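Local coordinates for protein phosphoribosylaminoimidazole-succinocarboxamide synthase (Thermotoga maritima, PDB 1KUT) that catalyses the ATP-dependent joining of L-aspartate to carboxyaminoimidazole ribonucleotide, giving SAICAR in de novo purine biosynthesis, at residues C43-T47 against E186-D190. Residues are numbered along the deposited sequence; the frame is centred on the assembly and turned at random.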
# COMPACT_ATOMS: atom_id res chain seq x y z
N CYS B 43 -29.28 4.89 -7.75
CA CYS B 43 -28.14 4.00 -7.54
C CYS B 43 -28.57 2.53 -7.39
O CYS B 43 -27.91 1.64 -7.92
CB CYS B 43 -27.34 4.47 -6.32
SG CYS B 43 -26.40 6.03 -6.61
N ALA B 44 -29.68 2.30 -6.71
CA ALA B 44 -30.17 0.94 -6.53
C ALA B 44 -30.40 0.32 -7.89
O ALA B 44 -29.94 -0.78 -8.17
CB ALA B 44 -31.47 0.94 -5.71
N GLU B 45 -31.10 1.04 -8.76
CA GLU B 45 -31.38 0.50 -10.09
C GLU B 45 -30.16 0.34 -11.01
O GLU B 45 -30.06 -0.65 -11.72
CB GLU B 45 -32.46 1.32 -10.78
CG GLU B 45 -32.83 0.79 -12.15
CD GLU B 45 -33.91 1.62 -12.81
OE1 GLU B 45 -34.26 1.30 -13.98
OE2 GLU B 45 -34.40 2.58 -12.16
N THR B 46 -29.23 1.30 -11.02
CA THR B 46 -28.09 1.11 -11.90
C THR B 46 -27.23 -0.04 -11.34
O THR B 46 -26.61 -0.77 -12.09
CB THR B 46 -27.27 2.43 -12.13
OG1 THR B 46 -26.10 2.45 -11.32
CG2 THR B 46 -28.12 3.64 -11.83
N THR B 47 -27.23 -0.22 -10.03
CA THR B 47 -26.47 -1.33 -9.44
C THR B 47 -27.07 -2.65 -9.94
O THR B 47 -26.34 -3.53 -10.40
CB THR B 47 -26.56 -1.32 -7.89
OG1 THR B 47 -25.90 -0.15 -7.39
CG2 THR B 47 -25.88 -2.56 -7.29
N GLU B 186 -22.14 -2.07 -4.04
CA GLU B 186 -22.91 -1.56 -5.16
C GLU B 186 -22.05 -1.23 -6.39
O GLU B 186 -20.85 -1.53 -6.43
CB GLU B 186 -23.67 -0.30 -4.73
CG GLU B 186 -22.78 0.93 -4.45
CD GLU B 186 -23.57 2.17 -4.01
OE1 GLU B 186 -23.91 2.29 -2.81
OE2 GLU B 186 -23.87 3.03 -4.87
N ILE B 187 -22.68 -0.63 -7.39
CA ILE B 187 -22.01 -0.22 -8.61
C ILE B 187 -22.74 0.98 -9.18
O ILE B 187 -23.69 0.83 -9.96
CB ILE B 187 -21.99 -1.33 -9.68
CG1 ILE B 187 -21.34 -2.60 -9.13
CG2 ILE B 187 -21.16 -0.88 -10.85
CD1 ILE B 187 -21.26 -3.72 -10.17
N SER B 188 -22.31 2.17 -8.80
CA SER B 188 -22.97 3.38 -9.28
C SER B 188 -21.97 4.51 -9.32
O SER B 188 -20.80 4.31 -9.02
CB SER B 188 -24.11 3.75 -8.34
OG SER B 188 -23.58 4.10 -7.07
N PRO B 189 -22.42 5.72 -9.72
CA PRO B 189 -21.51 6.87 -9.78
C PRO B 189 -20.78 7.06 -8.46
O PRO B 189 -19.73 7.69 -8.41
CB PRO B 189 -22.44 8.02 -10.13
CG PRO B 189 -23.38 7.35 -11.12
CD PRO B 189 -23.70 6.04 -10.38
N ASP B 190 -21.33 6.50 -7.39
CA ASP B 190 -20.67 6.61 -6.09
C ASP B 190 -19.40 5.74 -6.01
O ASP B 190 -18.52 6.01 -5.20
CB ASP B 190 -21.61 6.17 -4.96
CG ASP B 190 -22.60 7.24 -4.55
OD1 ASP B 190 -23.28 7.04 -3.53
OD2 ASP B 190 -22.72 8.27 -5.24
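Between strands 181-183 and 192-196 of the six-stranded antiparallel sheet the chain crosses one face of helix 39-55, and residues 186-190 of this loop meet the helical turn 43-47; Phe21 of strand 16-21, in the five-stranded sheet, touches Cys43, Thr47 and Glu186. Glu186 comes first: its CB lies 3.5 Å from Thr47 OG1, and its OE2 is 4.0 Å from Cys43 CB, while OE1 forms a salt bridge with Lys8. Ile187 contributes its main-chain N and O, both to threonine hydroxyls. Its N donates to Thr47 OG1 at 3.3 Å with a nearly straight N-H...O angle of 172°, and its O accepts a weak hydrogen bond from Thr46 OG1 at 3.2 Å. The Ile187 side chain packs further along the helix, on Leu50, Met51 and Leu54. Ser188 points its CB toward the helix, leaving OG 3.4 Å from Cys43 SG, and donates a very short 2.5 Å hydrogen bond from OG to Glu186 OE2. Pro189 also packs on Tyr217 and Val220 of helix 214-229; Asp190 OD1 forms a salt bridge with Lys39 and OD2 a hydrogen bond with Tyr217. Because Thr47 OG1 donates to Cys43 O at 2.7 Å, one turn back, its proton is committed and the oxygen can accept from Ile187 N. Thr47 thus gives the buried Ile187 NH a well-aligned acceptor, while Thr46 offers its carbonyl a weaker donor.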